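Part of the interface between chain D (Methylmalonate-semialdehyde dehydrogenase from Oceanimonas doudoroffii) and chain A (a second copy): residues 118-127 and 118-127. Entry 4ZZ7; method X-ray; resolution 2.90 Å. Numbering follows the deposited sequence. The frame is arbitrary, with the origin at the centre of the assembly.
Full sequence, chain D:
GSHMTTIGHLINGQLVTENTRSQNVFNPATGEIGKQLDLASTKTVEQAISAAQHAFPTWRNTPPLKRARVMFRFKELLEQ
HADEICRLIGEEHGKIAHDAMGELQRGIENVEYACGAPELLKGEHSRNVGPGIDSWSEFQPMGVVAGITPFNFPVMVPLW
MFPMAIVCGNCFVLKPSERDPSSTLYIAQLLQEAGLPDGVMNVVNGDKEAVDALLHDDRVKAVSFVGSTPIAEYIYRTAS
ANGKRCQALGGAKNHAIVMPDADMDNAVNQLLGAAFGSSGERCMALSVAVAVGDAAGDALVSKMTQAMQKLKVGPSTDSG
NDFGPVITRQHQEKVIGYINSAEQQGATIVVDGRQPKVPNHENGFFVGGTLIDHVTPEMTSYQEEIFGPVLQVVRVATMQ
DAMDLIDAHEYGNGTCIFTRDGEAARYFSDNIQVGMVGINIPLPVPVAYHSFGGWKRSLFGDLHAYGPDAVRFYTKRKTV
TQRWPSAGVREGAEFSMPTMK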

ATOM      1  N   PRO D 118     -14.069  -2.637   0.565  1.00 13.10           N
ATOM      2  CA  PRO D 118     -13.461  -2.879   1.884  1.00 13.09           C
ATOM      3  C   PRO D 118     -11.937  -2.943   1.875  1.00 13.02           C
ATOM      4  O   PRO D 118     -11.309  -2.513   2.837  1.00 13.50           O
ATOM      5  CB  PRO D 118     -14.016  -4.246   2.286  1.00 13.25           C
ATOM      6  CG  PRO D 118     -15.222  -4.465   1.446  1.00 13.20           C
ATOM      7  CD  PRO D 118     -14.967  -3.744   0.166  1.00 13.05           C
ATOM      8  N   GLU D 119     -11.362  -3.524   0.826  1.00 12.66           N
ATOM      9  CA  GLU D 119      -9.932  -3.400   0.568  1.00 12.29           C
ATOM     10  C   GLU D 119      -9.589  -1.943   0.378  1.00 11.76           C
ATOM     11  O   GLU D 119      -8.736  -1.424   1.057  1.00 11.50           O
ATOM     12  CB  GLU D 119      -9.559  -4.171  -0.677  1.00 12.45           C
ATOM     13  CG  GLU D 119      -8.137  -3.985  -1.150  1.00 12.69           C
ATOM     14  CD  GLU D 119      -7.124  -4.656  -0.257  1.00 12.96           C
ATOM     15  OE1 GLU D 119      -7.509  -5.465   0.593  1.00 12.65           O
ATOM     16  OE2 GLU D 119      -5.917  -4.387  -0.428  1.00 14.02           O
ATOM     17  N   LEU D 120     -10.293  -1.279  -0.524  1.00 11.64           N
ATOM     18  CA  LEU D 120      -9.953   0.118  -0.898  1.00 11.79           C
ATOM     19  C   LEU D 120     -10.060   1.173   0.200  1.00 11.32           C
ATOM     20  O   LEU D 120      -9.298   2.117   0.210  1.00 10.98           O
ATOM     21  CB  LEU D 120     -10.765   0.569  -2.089  1.00 11.80           C
ATOM     22  CG  LEU D 120     -10.630  -0.381  -3.275  1.00 12.05           C
ATOM     23  CD1 LEU D 120     -11.583   0.101  -4.353  1.00 12.17           C
ATOM     24  CD2 LEU D 120      -9.196  -0.495  -3.785  1.00 12.08           C
ATOM     25  N   LEU D 121     -10.966   0.960   1.138  1.00 11.40           N
ATOM     26  CA  LEU D 121     -11.164   1.847   2.284  1.00 11.41           C
ATOM     27  C   LEU D 121     -10.300   1.495   3.492  1.00 11.82           C
ATOM     28  O   LEU D 121     -10.576   1.930   4.612  1.00 12.24           O
ATOM     29  CB  LEU D 121     -12.626   1.826   2.710  1.00 11.20           C
ATOM     30  CG  LEU D 121     -13.608   2.398   1.690  1.00 11.17           C
ATOM     31  CD1 LEU D 121     -15.045   1.975   2.013  1.00 11.01           C
ATOM     32  CD2 LEU D 121     -13.485   3.915   1.623  1.00 11.11           C
ATOM     33  N   LYS D 122      -9.239   0.722   3.288  1.00 12.05           N
ATOM     34  CA  LYS D 122      -8.346   0.418   4.401  1.00 11.79           C
ATOM     35  C   LYS D 122      -7.637   1.700   4.810  1.00 11.84           C
ATOM     36  O   LYS D 122      -7.206   2.481   3.981  1.00 12.02           O
ATOM     37  CB  LYS D 122      -7.364  -0.698   4.042  1.00 11.53           C
ATOM     38  CG  LYS D 122      -8.016  -2.068   3.978  1.00 11.47           C
ATOM     39  CD  LYS D 122      -7.011  -3.130   3.584  1.00 11.54           C
ATOM     40  CE  LYS D 122      -7.568  -4.531   3.750  1.00 11.69           C
ATOM     41  NZ  LYS D 122      -6.629  -5.569   3.230  1.00 11.94           N
ATOM     42  N   GLY D 123      -7.583   1.928   6.110  1.00 12.31           N
ATOM     43  CA  GLY D 123      -6.749   2.971   6.708  1.00 12.27           C
ATOM     44  C   GLY D 123      -5.410   2.388   7.075  1.00 12.14           C
ATOM     45  O   GLY D 123      -5.194   1.192   6.903  1.00 11.83           O
ATOM     46  N   GLU D 124      -4.520   3.231   7.577  1.00 12.39           N
ATOM     47  CA  GLU D 124      -3.181   2.812   7.949  1.00 12.74           C
ATOM     48  C   GLU D 124      -3.059   2.890   9.456  1.00 13.22           C
ATOM     49  O   GLU D 124      -3.301   3.932  10.047  1.00 13.41           O
ATOM     50  CB  GLU D 124      -2.147   3.716   7.311  1.00 12.95           C
ATOM     51  CG  GLU D 124      -2.025   3.612   5.804  1.00 13.04           C
ATOM     52  CD  GLU D 124      -0.960   4.558   5.291  1.00 13.59           C
ATOM     53  OE1 GLU D 124      -0.985   5.748   5.674  1.00 14.07           O
ATOM     54  OE2 GLU D 124      -0.057   4.117   4.546  1.00 14.21           O
ATOM     55  N   HIS D 125      -2.676   1.779  10.077  1.00 13.96           N
ATOM     56  CA  HIS D 125      -2.625   1.656  11.540  1.00 13.96           C
ATOM     57  C   HIS D 125      -1.181   1.617  11.994  1.00 14.25           C
ATOM     58  O   HIS D 125      -0.377   0.843  11.464  1.00 14.23           O
ATOM     59  CB  HIS D 125      -3.348   0.395  11.977  1.00 13.88           C
ATOM     60  CG  HIS D 125      -3.447   0.228  13.460  1.00 14.43           C
ATOM     61  ND1 HIS D 125      -4.580   0.564  14.172  1.00 14.25           N
ATOM     62  CD2 HIS D 125      -2.569  -0.275  14.363  1.00 14.82           C
ATOM     63  CE1 HIS D 125      -4.394   0.289  15.448  1.00 14.61           C
ATOM     64  NE2 HIS D 125      -3.185  -0.223  15.592  1.00 15.01           N
ATOM     65  N   SER D 126      -0.875   2.454  12.981  1.00 14.76           N
ATOM     66  CA  SER D 126       0.486   2.664  13.485  1.00 15.35           C
ATOM     67  C   SER D 126       0.576   2.339  14.976  1.00 17.10           C
ATOM     68  O   SER D 126      -0.092   2.957  15.801  1.00 17.13           O
ATOM     69  CB  SER D 126       0.951   4.106  13.241  1.00 14.17           C
ATOM     70  OG  SER D 126       1.301   4.303  11.891  1.00 13.26           O
ATOM     71  N   ARG D 127       1.427   1.379  15.316  1.00 20.06           N
ATOM     72  CA  ARG D 127       1.632   0.968  16.713  1.00 22.32           C
ATOM     73  C   ARG D 127       2.729   1.820  17.328  1.00 21.52           C
ATOM     74  O   ARG D 127       3.807   1.988  16.720  1.00 22.51           O
ATOM     75  CB  ARG D 127       2.021  -0.524  16.757  1.00 26.74           C
ATOM     76  CG  ARG D 127       2.445  -1.061  18.111  1.00 31.28           C
ATOM     77  CD  ARG D 127       2.730  -2.560  18.109  1.00 34.36           C
ATOM     78  NE  ARG D 127       3.186  -2.975  19.449  1.00 38.44           N
ATOM     79  CZ  ARG D 127       4.460  -3.155  19.826  1.00 41.17           C
ATOM     80  NH1 ARG D 127       5.460  -3.002  18.955  1.00 45.54           N
ATOM     81  NH2 ARG D 127       4.747  -3.507  21.087  1.00 39.52           N
TER
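Chain A (118-127) PELLKGEHSR

Chain A lays the same ten residues against chain D in reverse order, so each contact tends to recur with the chain labels exchanged. In both copies a helix ends at residue 120, L121 is the first residue to leave helical phi/psi, and the chain then runs extended, pairing from G123 to H125. The two strands pair antiparallel in register, with E124(D) facing E124(A) at the centre, their CA atoms 4.9 Å apart. They are strongly twisted: their N-to-C directions make an angle of 123°, and their axes come within 4.1 Å.

The carbonyl O of P118(D) accepts a hydrogen bond from a water, 2.7 Å away, that also binds OG of S126(A) at 2.9 Å. E119(D) directs its CA-to-CB bond away from chain A, yet its carboxylate end comes nearer and takes a hydrogen bond, part of a salt bridge, from the lysine: K122(D) NZ donates to E119(D) OE1 at 2.8 Å. At L121(D), the O atom takes a hydrogen bond of 2.7 Å from a second water, which accepts one of 3.0 Å from R127(A) N.

The CA-to-CB bond of K122(D) points sideways, but its extended side chain reaches across. Its NZ forms a salt bridge to E124(A), through weak hydrogen bonds of 3.3 Å to both OE1 and OE2 of that residue. The lysine thus lies between two acids, which offsets the proximity of E119(D) OE2 to E124(A) OE2, 4.4 Å.

G123(D) begins the backbone pairing. Its N donates to H125(A) O at 2.7 Å, and its O accepts from H125(A) N at 2.8 Å, closing a hydrogen-bonded pair whose CA atoms are 4.6 Å apart. An ideal CB on G123(D) would lie only 3.6 Å from H125(A) CB, so the bare glycine leaves room beside the histidine.

E124(D) forms the non-hydrogen-bonded pair, and its CA approaches G123(A) O at 3.5 Å in a CA-H...O contact. Its side chain lies on the same sheet face as that of E124(A), and its OE1 accepts from K122(A) NZ at 3.1 Å, completing the reciprocal salt bridge. The rule is compact: glycine faces histidine at both hydrogen-bonded pairs, and lysine meets glutamate across the strands.

H125(D) repeats the glycine pairing, with N to G123(A) O at 2.8 Å and O to G123(A) N at 2.7 Å. On the face away from the glutamates, its ring meets that of H125(A) rim to rim: the planes differ by 6°, and ND1 of H125(D) lies 3.6 Å from ND1 of H125(A).

S126(D) closes the contact through water, its OG 3.0 Å from a molecule that donates to P118(A) O, also at 3.0 Å.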

ATOM      1  N   PRO A 118       8.888   3.281  10.529  1.00 14.90           N
ATOM      2  CA  PRO A 118       7.494   3.601  10.908  1.00 14.57           C
ATOM      3  C   PRO A 118       6.506   3.497   9.790  1.00 13.85           C
ATOM      4  O   PRO A 118       5.393   3.068  10.010  1.00 14.78           O
ATOM      5  CB  PRO A 118       7.575   5.055  11.370  1.00 14.95           C
ATOM      6  CG  PRO A 118       9.009   5.239  11.808  1.00 15.27           C
ATOM      7  CD  PRO A 118       9.834   4.356  10.915  1.00 15.04           C
ATOM      8  N   GLU A 119       6.903   3.932   8.606  1.00 13.26           N
ATOM      9  CA  GLU A 119       6.087   3.775   7.384  1.00 12.45           C
ATOM     10  C   GLU A 119       5.938   2.286   7.053  1.00 11.59           C
ATOM     11  O   GLU A 119       4.847   1.767   6.890  1.00 10.64           O
ATOM     12  CB  GLU A 119       6.756   4.555   6.237  1.00 12.35           C
ATOM     13  CG  GLU A 119       6.226   4.340   4.832  1.00 12.20           C
ATOM     14  CD  GLU A 119       4.836   4.866   4.576  1.00 12.21           C
ATOM     15  OE1 GLU A 119       4.357   5.762   5.316  1.00 12.21           O
ATOM     16  OE2 GLU A 119       4.236   4.390   3.580  1.00 12.44           O
ATOM     17  N   LEU A 120       7.071   1.611   7.025  1.00 11.34           N
ATOM     18  CA  LEU A 120       7.121   0.183   6.715  1.00 11.36           C
ATOM     19  C   LEU A 120       6.318  -0.740   7.629  1.00 11.47           C
ATOM     20  O   LEU A 120       5.935  -1.809   7.195  1.00 11.28           O
ATOM     21  CB  LEU A 120       8.561  -0.297   6.724  1.00 11.04           C
ATOM     22  CG  LEU A 120       9.482   0.397   5.743  1.00 10.98           C
ATOM     23  CD1 LEU A 120      10.802  -0.328   5.775  1.00 10.92           C
ATOM     24  CD2 LEU A 120       8.919   0.419   4.334  1.00 11.06           C
ATOM     25  N   LEU A 121       6.087  -0.322   8.880  1.00 11.80           N
ATOM     26  CA  LEU A 121       5.422  -1.140   9.920  1.00 11.53           C
ATOM     27  C   LEU A 121       3.957  -0.823  10.072  1.00 11.53           C
ATOM     28  O   LEU A 121       3.327  -1.347  10.989  1.00 11.65           O
ATOM     29  CB  LEU A 121       6.111  -0.941  11.274  1.00 11.28           C
ATOM     30  CG  LEU A 121       7.477  -1.588  11.405  1.00 11.18           C
ATOM     31  CD1 LEU A 121       8.196  -1.055  12.627  1.00 11.17           C
ATOM     32  CD2 LEU A 121       7.319  -3.100  11.476  1.00 11.22           C
ATOM     33  N   LYS A 122       3.432   0.044   9.191  1.00 11.56           N
ATOM     34  CA  LYS A 122       1.984   0.343   9.133  1.00 11.34           C
ATOM     35  C   LYS A 122       1.210  -0.920   8.858  1.00 11.57           C
ATOM     36  O   LYS A 122       1.505  -1.656   7.907  1.00 11.48           O
ATOM     37  CB  LYS A 122       1.634   1.369   8.053  1.00 11.02           C
ATOM     38  CG  LYS A 122       2.145   2.773   8.344  1.00 11.07           C
ATOM     39  CD  LYS A 122       1.877   3.740   7.214  1.00 10.90           C
ATOM     40  CE  LYS A 122       2.135   5.162   7.660  1.00 11.13           C
ATOM     41  NZ  LYS A 122       1.934   6.149   6.566  1.00 11.21           N
ATOM     42  N   GLY A 123       0.258  -1.187   9.748  1.00 11.94           N
ATOM     43  CA  GLY A 123      -0.757  -2.194   9.525  1.00 12.01           C
ATOM     44  C   GLY A 123      -1.921  -1.559   8.790  1.00 12.23           C
ATOM     45  O   GLY A 123      -1.892  -0.371   8.491  1.00 11.48           O
ATOM     46  N   GLU A 124      -2.945  -2.366   8.520  1.00 13.21           N
ATOM     47  CA  GLU A 124      -4.160  -1.963   7.806  1.00 13.84           C
ATOM     48  C   GLU A 124      -5.355  -1.905   8.764  1.00 14.86           C
ATOM     49  O   GLU A 124      -5.617  -2.889   9.466  1.00 14.85           O
ATOM     50  CB  GLU A 124      -4.470  -2.985   6.723  1.00 13.89           C
ATOM     51  CG  GLU A 124      -3.509  -3.000   5.565  1.00 14.02           C
ATOM     52  CD  GLU A 124      -3.789  -4.153   4.616  1.00 14.77           C
ATOM     53  OE1 GLU A 124      -3.969  -5.321   5.135  1.00 15.80           O
ATOM     54  OE2 GLU A 124      -3.808  -3.894   3.375  1.00 13.90           O
ATOM     55  N   HIS A 125      -6.078  -0.775   8.759  1.00 16.00           N
ATOM     56  CA  HIS A 125      -7.216  -0.519   9.670  1.00 16.82           C
ATOM     57  C   HIS A 125      -8.484  -0.532   8.887  1.00 17.85           C
ATOM     58  O   HIS A 125      -8.564   0.109   7.854  1.00 19.78           O
ATOM     59  CB  HIS A 125      -7.103   0.853  10.320  1.00 17.07           C
ATOM     60  CG  HIS A 125      -8.121   1.117  11.394  1.00 17.26           C
ATOM     61  ND1 HIS A 125      -7.847   0.966  12.742  1.00 17.18           N
ATOM     62  CD2 HIS A 125      -9.394   1.576  11.322  1.00 17.43           C
ATOM     63  CE1 HIS A 125      -8.911   1.302  13.450  1.00 17.32           C
ATOM     64  NE2 HIS A 125      -9.863   1.679  12.613  1.00 17.33           N
ATOM     65  N   SER A 126      -9.492  -1.226   9.397  1.00 18.52           N
ATOM     66  CA  SER A 126     -10.759  -1.405   8.683  1.00 18.57           C
ATOM     67  C   SER A 126     -11.906  -0.968   9.584  1.00 19.58           C
ATOM     68  O   SER A 126     -12.070  -1.491  10.681  1.00 18.73           O
ATOM     69  CB  SER A 126     -10.947  -2.879   8.257  1.00 17.59           C
ATOM     70  OG  SER A 126     -10.164  -3.235   7.139  1.00 15.97           O
ATOM     71  N   ARG A 127     -12.691  -0.012   9.103  1.00 22.18           N
ATOM     72  CA  ARG A 127     -13.856   0.506   9.823  1.00 24.49           C
ATOM     73  C   ARG A 127     -15.082  -0.321   9.462  1.00 22.71           C
ATOM     74  O   ARG A 127     -15.365  -0.570   8.282  1.00 23.06           O
ATOM     75  CB  ARG A 127     -14.080   1.971   9.437  1.00 29.67           C
ATOM     76  CG  ARG A 127     -15.273   2.674  10.070  1.00 36.09           C
ATOM     77  CD  ARG A 127     -15.391   4.132   9.595  1.00 40.24           C
ATOM     78  NE  ARG A 127     -16.618   4.781  10.111  1.00 47.10           N
ATOM     79  CZ  ARG A 127     -17.775   4.958   9.447  1.00 48.06           C
ATOM     80  NH1 ARG A 127     -17.916   4.566   8.181  1.00 51.40           N
ATOM     81  NH2 ARG A 127     -18.812   5.546  10.053  1.00 45.75           N
TER
HETATM   82  O   HOH W   1       3.799   2.675  12.463  1.00 16.95           O
HETATM   83  O   HOH W   2     -11.914  -1.833   5.348  1.00 18.03           O
HETATM   84  O   HOH W   3     -12.361   0.648   6.220  1.00 11.39           O